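Local coordinates for protein glycerol dehydratase (PDB 1R9D) that dehydrates glycerol without the B12 cofactor, probably as a glycyl-radical lyase of the pyruvate formate lyase-like family, at residues A[185-188]-A[189-192]; A[196-199]-A[200-203]; A[645-648]-A[649-653]. One frame throughout, in Å; residues are numbered along the deposited sequence.

Interaction 1. Residues A[185-188]-A[189-192]; sequences KEQL and EKNR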
ATOM      1  N   LYS A 185       0.072  11.270  21.146  1.00 31.63           N
ATOM      2  CA  LYS A 185      -1.308  11.637  21.463  1.00 32.83           C
ATOM      3  C   LYS A 185      -1.585  13.103  21.144  1.00 33.11           C
ATOM      4  O   LYS A 185      -2.676  13.443  20.687  1.00 33.30           O
ATOM      5  CB  LYS A 185      -1.618  11.349  22.936  1.00 33.73           C
ATOM      6  CG  LYS A 185      -1.788   9.868  23.248  1.00 35.38           C
ATOM      7  CD  LYS A 185      -2.156   9.644  24.705  1.00 38.04           C
ATOM      8  CE  LYS A 185      -2.404   8.171  24.993  1.00 39.15           C
ATOM      9  NZ  LYS A 185      -2.714   7.929  26.433  1.00 42.01           N
ATOM     10  N   GLU A 186      -0.602  13.968  21.378  1.00 33.72           N
ATOM     11  CA  GLU A 186      -0.766  15.389  21.086  1.00 35.48           C
ATOM     12  C   GLU A 186      -0.889  15.613  19.584  1.00 34.48           C
ATOM     13  O   GLU A 186      -1.673  16.451  19.139  1.00 33.89           O
ATOM     14  CB  GLU A 186       0.418  16.199  21.620  1.00 38.16           C
ATOM     15  CG  GLU A 186       0.615  16.107  23.127  1.00 42.83           C
ATOM     16  CD  GLU A 186       1.783  16.949  23.618  1.00 45.80           C
ATOM     17  OE1 GLU A 186       2.839  16.954  22.946  1.00 47.48           O
ATOM     18  OE2 GLU A 186       1.652  17.594  24.684  1.00 47.72           O
ATOM     19  N   GLN A 187      -0.114  14.864  18.802  1.00 33.24           N
ATOM     20  CA  GLN A 187      -0.148  15.000  17.347  1.00 32.97           C
ATOM     21  C   GLN A 187      -1.498  14.521  16.830  1.00 32.94           C
ATOM     22  O   GLN A 187      -2.056  15.079  15.883  1.00 31.98           O
ATOM     23  CB  GLN A 187       0.978  14.179  16.709  1.00 33.05           C
ATOM     24  CG  GLN A 187       1.160  14.412  15.214  1.00 32.63           C
ATOM     25  CD  GLN A 187       1.553  15.843  14.886  1.00 31.95           C
ATOM     26  OE1 GLN A 187       2.547  16.355  15.391  1.00 33.07           O
ATOM     27  NE2 GLN A 187       0.772  16.493  14.032  1.00 32.20           N
ATOM     28  N   LEU A 188      -2.017  13.481  17.468  1.00 33.78           N
ATOM     29  CA  LEU A 188      -3.306  12.909  17.114  1.00 35.31           C
ATOM     30  C   LEU A 188      -4.380  13.996  17.253  1.00 36.43           C
ATOM     31  O   LEU A 188      -5.300  14.090  16.435  1.00 36.32           O
ATOM     32  CB  LEU A 188      -3.594  11.729  18.048  1.00 36.28           C
ATOM     33  CG  LEU A 188      -4.166  10.417  17.503  1.00 37.94           C
ATOM     34  CD1 LEU A 188      -3.574  10.084  16.147  1.00 37.76           C
ATOM     35  CD2 LEU A 188      -3.866   9.306  18.506  1.00 37.71           C
ATOM     36  N   GLU A 189      -4.252  14.825  18.285  1.00 37.31           N
ATOM     37  CA  GLU A 189      -5.208  15.906  18.507  1.00 38.99           C
ATOM     38  C   GLU A 189      -5.036  17.037  17.500  1.00 38.54           C
ATOM     39  O   GLU A 189      -6.012  17.671  17.094  1.00 38.36           O
ATOM     40  CB  GLU A 189      -5.078  16.456  19.928  1.00 40.85           C
ATOM     41  CG  GLU A 189      -5.708  15.562  20.976  1.00 44.69           C
ATOM     42  CD  GLU A 189      -7.155  15.238  20.649  1.00 47.40           C
ATOM     43  OE1 GLU A 189      -7.976  16.179  20.583  1.00 48.21           O
ATOM     44  OE2 GLU A 189      -7.469  14.043  20.451  1.00 48.81           O
ATOM     45  N   LYS A 190      -3.798  17.294  17.099  1.00 38.04           N
ATOM     46  CA  LYS A 190      -3.529  18.346  16.127  1.00 38.80           C
ATOM     47  C   LYS A 190      -4.030  17.916  14.752  1.00 38.78           C
ATOM     48  O   LYS A 190      -4.377  18.752  13.918  1.00 38.31           O
ATOM     49  CB  LYS A 190      -2.029  18.636  16.044  1.00 39.68           C
ATOM     50  CG  LYS A 190      -1.401  19.123  17.336  1.00 41.94           C
ATOM     51  CD  LYS A 190       0.089  19.368  17.148  1.00 43.67           C
ATOM     52  CE  LYS A 190       0.758  19.795  18.445  1.00 45.75           C
ATOM     53  NZ  LYS A 190       2.212  20.085  18.250  1.00 46.78           N
ATOM     54  N   ASN A 191      -4.064  16.604  14.530  1.00 38.42           N
ATOM     55  CA  ASN A 191      -4.496  16.039  13.258  1.00 38.71           C
ATOM     56  C   ASN A 191      -6.000  15.857  13.088  1.00 39.16           C
ATOM     57  O   ASN A 191      -6.458  15.525  11.993  1.00 39.38           O
ATOM     58  CB  ASN A 191      -3.803  14.695  13.019  1.00 38.60           C
ATOM     59  CG  ASN A 191      -2.329  14.848  12.691  1.00 38.04           C
ATOM     60  OD1 ASN A 191      -1.803  15.959  12.643  1.00 38.77           O
ATOM     61  ND2 ASN A 191      -1.656  13.726  12.459  1.00 36.84           N
ATOM     62  N   ARG A 192      -6.773  16.053  14.151  1.00 39.89           N
ATOM     63  CA  ARG A 192      -8.222  15.902  14.037  1.00 40.89           C
ATOM     64  C   ARG A 192      -8.646  16.688  12.799  1.00 39.64           C
ATOM     65  O   ARG A 192      -8.466  17.906  12.731  1.00 38.82           O
ATOM     66  CB  ARG A 192      -8.929  16.444  15.286  1.00 44.00           C
ATOM     67  CG  ARG A 192      -8.746  17.937  15.528  1.00 48.23           C
ATOM     68  CD  ARG A 192      -9.589  18.405  16.710  1.00 51.99           C
ATOM     69  NE  ARG A 192      -9.503  19.849  16.912  1.00 54.85           N
ATOM     70  CZ  ARG A 192     -10.169  20.508  17.855  1.00 56.45           C
ATOM     71  NH1 ARG A 192     -10.974  19.852  18.683  1.00 57.18           N
ATOM     72  NH2 ARG A 192     -10.033  21.825  17.972  1.00 57.16           N
TER
HETATM   73  O   HOH W   1      -5.004  12.218  21.464  1.00 44.77           O
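Q187 and N191, one helical turn apart, join their side-chain amides through a hydrogen bond from Q187 NE2 to N191 OD1, 3.0 Å long with an N-H...O angle of 155°. The acceptor lies almost in the amide plane of Q187, but NE2 stands above the carbonyl plane of N191, and the two amide planes are turned 54° against each other. The bend in Q187 makes this possible: CG leaves opposite the backbone N (chi1 -171°), beside the carbonyl carbon, and a bend at chi2 swings the amide round toward N191, one turn further on. In addition, the backbone N of N191 donates to Q187 O at 2.9 Å, so the same pair of residues is tied through main chain and side chain. K190 contributes its aliphatic part. Its extended chain starts alongside E186 O, CG being 3.2 Å from that oxygen, while K190 NZ and E186 OE1 remain 5.7 Å apart, too far for a salt bridge. On another side, a water donates to K185 O (2.7 Å) and to E189 OE2, bridging the two residues. These bonds belong to the C-terminal end of helix 169-190, on the protein surface. Helix 197-230 packs against it, with I209 touching K185, L205 and N206 touching L188, and F198 touching N191.

Interaction 2. Residues A[196-199]-A[200-203]; sequences PDFI and KKEK
Backbone bonds of the i to i+4 kind, as in an alpha-helix, run from E202 N to F198 O (2.8 Å, N-H...O angle 146°) and from K203 N to I199 O (3.3 Å, 156°). Two residues earlier the i to i+4 spacing is wider: P196 O and K200 N are separated by 4.4 Å, and a water fills the step, donating to P196 O and accepting from K200 N at 2.9 Å. Among the side chains, F198 and K201 make the main apolar contact. K201 CD lies 3.9 Å from F198 CD2, and the two side chains meet at a slant. The lysine starts beside its own backbone N (chi1 -61°) and runs past D197 O, where CG, CD and CE pass in succession; the bend at chi4 then turns its amine aside, and NZ stays 6.2 Å from D197 OD1. E202 and K203 are adjacent in sequence yet form a salt bridge, K203 NZ meeting E202 OE2 at 3.0 Å on the syn side of the carboxylate. The other oxygen, E202 OE1, accepts from N206 ND2, while K203 NZ also makes a weak bond to S137 O of the second subunit. M139 and T140 of that subunit pack on K203 and E202. The chemistry thus divides along the chain: water bridges P196 O and K200 N where the direct bond is too long, one K201 methylene touches the F198 ring obliquely, and the ion pair lies against the subunit interface, where its two carboxylate oxygens have different partners and the lysine charge is probably partly balanced.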
ATOM      1  N   PRO A 196      -9.073  13.106   4.262  1.00 30.73           N
ATOM      2  CA  PRO A 196      -8.784  11.670   4.137  1.00 30.97           C
ATOM      3  C   PRO A 196      -7.327  11.303   4.417  1.00 31.81           C
ATOM      4  O   PRO A 196      -7.034  10.200   4.886  1.00 30.75           O
ATOM      5  CB  PRO A 196      -9.169  11.365   2.688  1.00 31.31           C
ATOM      6  CG  PRO A 196     -10.200  12.384   2.382  1.00 32.20           C
ATOM      7  CD  PRO A 196      -9.651  13.627   3.013  1.00 30.47           C
ATOM      8  N   ASP A 197      -6.413  12.221   4.126  1.00 33.14           N
ATOM      9  CA  ASP A 197      -4.996  11.954   4.350  1.00 34.29           C
ATOM     10  C   ASP A 197      -4.648  11.658   5.804  1.00 34.12           C
ATOM     11  O   ASP A 197      -3.631  11.032   6.088  1.00 33.55           O
ATOM     12  CB  ASP A 197      -4.139  13.124   3.858  1.00 38.06           C
ATOM     13  CG  ASP A 197      -4.033  13.174   2.345  1.00 41.42           C
ATOM     14  OD1 ASP A 197      -3.852  12.100   1.729  1.00 43.31           O
ATOM     15  OD2 ASP A 197      -4.116  14.285   1.772  1.00 43.90           O
ATOM     16  N   PHE A 198      -5.485  12.095   6.735  1.00 33.14           N
ATOM     17  CA  PHE A 198      -5.179  11.846   8.132  1.00 33.07           C
ATOM     18  C   PHE A 198      -5.576  10.452   8.612  1.00 31.44           C
ATOM     19  O   PHE A 198      -5.192  10.039   9.708  1.00 31.72           O
ATOM     20  CB  PHE A 198      -5.807  12.930   9.014  1.00 35.34           C
ATOM     21  CG  PHE A 198      -5.171  14.290   8.844  1.00 36.93           C
ATOM     22  CD1 PHE A 198      -5.721  15.233   7.980  1.00 38.03           C
ATOM     23  CD2 PHE A 198      -4.008  14.618   9.537  1.00 38.14           C
ATOM     24  CE1 PHE A 198      -5.123  16.484   7.807  1.00 38.77           C
ATOM     25  CE2 PHE A 198      -3.401  15.864   9.372  1.00 38.95           C
ATOM     26  CZ  PHE A 198      -3.961  16.800   8.506  1.00 38.84           C
ATOM     27  N   ILE A 199      -6.321   9.720   7.787  1.00 29.45           N
ATOM     28  CA  ILE A 199      -6.743   8.365   8.149  1.00 28.59           C
ATOM     29  C   ILE A 199      -5.529   7.454   8.350  1.00 28.67           C
ATOM     30  O   ILE A 199      -5.412   6.779   9.374  1.00 28.42           O
ATOM     31  CB  ILE A 199      -7.673   7.755   7.069  1.00 28.15           C
ATOM     32  CG1 ILE A 199      -9.012   8.503   7.057  1.00 26.98           C
ATOM     33  CG2 ILE A 199      -7.915   6.274   7.356  1.00 27.28           C
ATOM     34  CD1 ILE A 199      -9.959   8.061   5.964  1.00 28.04           C
ATOM     35  N   LYS A 200      -4.616   7.438   7.385  1.00 28.76           N
ATOM     36  CA  LYS A 200      -3.433   6.595   7.521  1.00 29.40           C
ATOM     37  C   LYS A 200      -2.480   7.119   8.591  1.00 29.36           C
ATOM     38  O   LYS A 200      -1.825   6.334   9.271  1.00 29.10           O
ATOM     39  CB  LYS A 200      -2.706   6.467   6.181  1.00 29.96           C
ATOM     40  CG  LYS A 200      -3.439   5.583   5.184  1.00 32.58           C
ATOM     41  CD  LYS A 200      -2.690   5.486   3.863  1.00 35.26           C
ATOM     42  CE  LYS A 200      -3.469   4.669   2.852  1.00 37.63           C
ATOM     43  NZ  LYS A 200      -2.762   4.585   1.541  1.00 41.48           N
ATOM     44  N   LYS A 201      -2.405   8.438   8.749  1.00 28.82           N
ATOM     45  CA  LYS A 201      -1.529   9.015   9.765  1.00 28.95           C
ATOM     46  C   LYS A 201      -2.039   8.606  11.143  1.00 29.17           C
ATOM     47  O   LYS A 201      -1.259   8.352  12.062  1.00 27.13           O
ATOM     48  CB  LYS A 201      -1.504  10.542   9.664  1.00 30.79           C
ATOM     49  CG  LYS A 201      -0.979  11.087   8.340  1.00 32.77           C
ATOM     50  CD  LYS A 201      -0.854  12.608   8.404  1.00 36.77           C
ATOM     51  CE  LYS A 201      -0.759  13.236   7.021  1.00 39.15           C
ATOM     52  NZ  LYS A 201       0.362  12.680   6.225  1.00 41.63           N
ATOM     53  N   GLU A 202      -3.359   8.543  11.276  1.00 29.10           N
ATOM     54  CA  GLU A 202      -3.981   8.164  12.535  1.00 31.11           C
ATOM     55  C   GLU A 202      -3.559   6.745  12.915  1.00 29.55           C
ATOM     56  O   GLU A 202      -3.200   6.480  14.064  1.00 29.30           O
ATOM     57  CB  GLU A 202      -5.505   8.276  12.397  1.00 34.00           C
ATOM     58  CG  GLU A 202      -6.298   7.979  13.651  1.00 38.98           C
ATOM     59  CD  GLU A 202      -6.759   6.539  13.712  1.00 41.89           C
ATOM     60  OE1 GLU A 202      -5.968   5.676  14.145  1.00 45.04           O
ATOM     61  OE2 GLU A 202      -7.912   6.268  13.311  1.00 44.35           O
ATOM     62  N   LYS A 203      -3.583   5.835  11.946  1.00 28.94           N
ATOM     63  CA  LYS A 203      -3.186   4.458  12.211  1.00 28.59           C
ATOM     64  C   LYS A 203      -1.719   4.390  12.620  1.00 27.70           C
ATOM     65  O   LYS A 203      -1.351   3.609  13.491  1.00 26.77           O
ATOM     66  CB  LYS A 203      -3.435   3.577  10.984  1.00 29.58           C
ATOM     67  CG  LYS A 203      -4.909   3.478  10.596  1.00 32.74           C
ATOM     68  CD  LYS A 203      -5.796   3.229  11.820  1.00 34.82           C
ATOM     69  CE  LYS A 203      -7.272   3.291  11.455  1.00 37.50           C
ATOM     70  NZ  LYS A 203      -8.164   3.302  12.653  1.00 38.92           N
TER
HETATM   71  O   HOH W   2      -4.967   8.461   4.691  1.00 26.35           O

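Interaction 3. Residues A[645-648]-A[649-653]; sequences NVYF and GSLTG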
ATOM      1  N   ASN A 645      35.495  -8.709   0.597  1.00 26.18           N
ATOM      2  CA  ASN A 645      36.582  -8.642  -0.381  1.00 26.85           C
ATOM      3  C   ASN A 645      37.162 -10.030  -0.672  1.00 26.74           C
ATOM      4  O   ASN A 645      37.668 -10.283  -1.765  1.00 26.58           O
ATOM      5  CB  ASN A 645      37.685  -7.685   0.090  1.00 27.12           C
ATOM      6  CG  ASN A 645      38.309  -8.102   1.404  1.00 28.37           C
ATOM      7  OD1 ASN A 645      37.646  -8.140   2.442  1.00 29.98           O
ATOM      8  ND2 ASN A 645      39.599  -8.412   1.368  1.00 27.97           N
ATOM      9  N   VAL A 646      37.085 -10.930   0.303  1.00 26.95           N
ATOM     10  CA  VAL A 646      37.585 -12.287   0.114  1.00 27.57           C
ATOM     11  C   VAL A 646      36.602 -13.038  -0.783  1.00 26.82           C
ATOM     12  O   VAL A 646      36.994 -13.619  -1.791  1.00 27.42           O
ATOM     13  CB  VAL A 646      37.733 -13.020   1.465  1.00 28.32           C
ATOM     14  CG1 VAL A 646      38.138 -14.476   1.234  1.00 28.73           C
ATOM     15  CG2 VAL A 646      38.782 -12.314   2.319  1.00 29.77           C
ATOM     16  N   TYR A 647      35.319 -13.007  -0.428  1.00 27.12           N
ATOM     17  CA  TYR A 647      34.293 -13.678  -1.226  1.00 27.41           C
ATOM     18  C   TYR A 647      34.230 -13.137  -2.656  1.00 26.55           C
ATOM     19  O   TYR A 647      34.167 -13.910  -3.614  1.00 25.71           O
ATOM     20  CB  TYR A 647      32.918 -13.525  -0.570  1.00 29.60           C
ATOM     21  CG  TYR A 647      31.806 -14.174  -1.360  1.00 32.17           C
ATOM     22  CD1 TYR A 647      31.823 -15.543  -1.623  1.00 33.88           C
ATOM     23  CD2 TYR A 647      30.733 -13.424  -1.842  1.00 33.22           C
ATOM     24  CE1 TYR A 647      30.800 -16.152  -2.347  1.00 35.03           C
ATOM     25  CE2 TYR A 647      29.704 -14.025  -2.568  1.00 35.03           C
ATOM     26  CZ  TYR A 647      29.746 -15.388  -2.813  1.00 35.40           C
ATOM     27  OH  TYR A 647      28.732 -15.995  -3.520  1.00 38.38           O
ATOM     28  N   PHE A 648      34.230 -11.813  -2.801  1.00 25.97           N
ATOM     29  CA  PHE A 648      34.185 -11.204  -4.131  1.00 26.10           C
ATOM     30  C   PHE A 648      35.397 -11.668  -4.936  1.00 25.96           C
ATOM     31  O   PHE A 648      35.294 -11.942  -6.133  1.00 25.19           O
ATOM     32  CB  PHE A 648      34.194  -9.670  -4.033  1.00 26.72           C
ATOM     33  CG  PHE A 648      32.812  -9.032  -4.049  1.00 26.49           C
ATOM     34  CD1 PHE A 648      32.677  -7.645  -3.917  1.00 27.02           C
ATOM     35  CD2 PHE A 648      31.663  -9.801  -4.217  1.00 26.14           C
ATOM     36  CE1 PHE A 648      31.414  -7.035  -3.955  1.00 25.88           C
ATOM     37  CE2 PHE A 648      30.393  -9.200  -4.257  1.00 26.78           C
ATOM     38  CZ  PHE A 648      30.273  -7.815  -4.126  1.00 25.84           C
ATOM     39  N   GLY A 649      36.543 -11.759  -4.270  1.00 26.31           N
ATOM     40  CA  GLY A 649      37.756 -12.193  -4.941  1.00 27.52           C
ATOM     41  C   GLY A 649      37.645 -13.599  -5.511  1.00 27.72           C
ATOM     42  O   GLY A 649      38.157 -13.883  -6.595  1.00 26.84           O
ATOM     43  N   SER A 650      36.973 -14.479  -4.779  1.00 28.39           N
ATOM     44  CA  SER A 650      36.796 -15.860  -5.218  1.00 28.74           C
ATOM     45  C   SER A 650      35.929 -15.954  -6.472  1.00 28.80           C
ATOM     46  O   SER A 650      35.981 -16.950  -7.198  1.00 30.13           O
ATOM     47  CB  SER A 650      36.159 -16.694  -4.101  1.00 29.22           C
ATOM     48  OG  SER A 650      34.759 -16.461  -4.021  1.00 29.35           O
ATOM     49  N   LEU A 651      35.125 -14.924  -6.719  1.00 28.64           N
ATOM     50  CA  LEU A 651      34.240 -14.894  -7.884  1.00 28.54           C
ATOM     51  C   LEU A 651      34.821 -14.076  -9.036  1.00 28.79           C
ATOM     52  O   LEU A 651      34.175 -13.915 -10.073  1.00 28.26           O
ATOM     53  CB  LEU A 651      32.880 -14.292  -7.504  1.00 28.80           C
ATOM     54  CG  LEU A 651      32.088 -14.986  -6.401  1.00 29.96           C
ATOM     55  CD1 LEU A 651      30.843 -14.161  -6.059  1.00 31.52           C
ATOM     56  CD2 LEU A 651      31.709 -16.381  -6.859  1.00 30.73           C
ATOM     57  N   THR A 652      36.038 -13.569  -8.856  1.00 27.75           N
ATOM     58  CA  THR A 652      36.671 -12.733  -9.873  1.00 28.10           C
ATOM     59  C   THR A 652      37.884 -13.390 -10.535  1.00 27.42           C
ATOM     60  O   THR A 652      38.754 -13.914  -9.854  1.00 27.21           O
ATOM     61  CB  THR A 652      37.119 -11.404  -9.247  1.00 29.01           C
ATOM     62  OG1 THR A 652      36.022 -10.829  -8.524  1.00 29.25           O
ATOM     63  CG2 THR A 652      37.577 -10.437 -10.320  1.00 29.38           C
ATOM     64  N   GLY A 653      37.936 -13.345 -11.862  1.00 27.99           N
ATOM     65  CA  GLY A 653      39.055 -13.938 -12.577  1.00 28.83           C
ATOM     66  C   GLY A 653      40.334 -13.138 -12.407  1.00 28.89           C
ATOM     67  O   GLY A 653      40.371 -12.162 -11.654  1.00 28.11           O
TER
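F648 O is gripped by two donors just past the end of the helix: T652 OG1 at 2.7 Å and the backbone N of L651 at 3.0 Å. They arrive from opposite faces of the carbonyl group, both well out of its plane. T652 OG1 can do this because it stands opposite its own carbonyl carbon (chi1 -51°); it also bonds to N452 ND2, which links this helix end to strand 449-452. A second hydroxyl bond lies nearby, from S650 OG to Y647 O at 2.7 Å, here in the carbonyl plane and on a lone pair. S650 OG sits between its backbone N and carbonyl carbon (chi1 78°), which folds the hydroxyl back over the preceding turn. The Y647 ring meets L651 on one face. Methyl CD1 of L651 lies 4.0 Å from the ring centroid and 29° off its normal, a CH-pi contact, with CZ of Y647 the nearest ring atom at 3.6 Å. Within the helix, G649 N donates to N645 O and S650 N to V646 O. Two side-chain hydroxyls therefore supply bonds to carbonyls at the C-terminal end of helix 644-650, where regular i to i+4 bonding gives out. Together with the leucine methyl on the tyrosine face, they join the residues leaving the helix to its last turn by both polar and apolar contacts.

In the fold
Interactions 1 and 2 lie on consecutive helices, 169-190 and 197-230, with centres 11 Å apart. They touch directly, chiefly where N191 CB packs 3.5 Å from F198 CD2, and the two helices pack side by side, antiparallel, as a helical hairpin. Interaction 3 closes helix 644-650 about 54 Å and 48 Å away, between centres, without touching either. Burial rises from interaction 1, a surface contact with no buried residue, through interaction 2, to interaction 3, half of whose touching residues are buried. Chemistry follows place: the exposed helix end uses an amide pair and water, the helix start beside the second subunit an ion pair, and the partly buried end near strand 449-452 hydroxyl-to-carbonyl bonds.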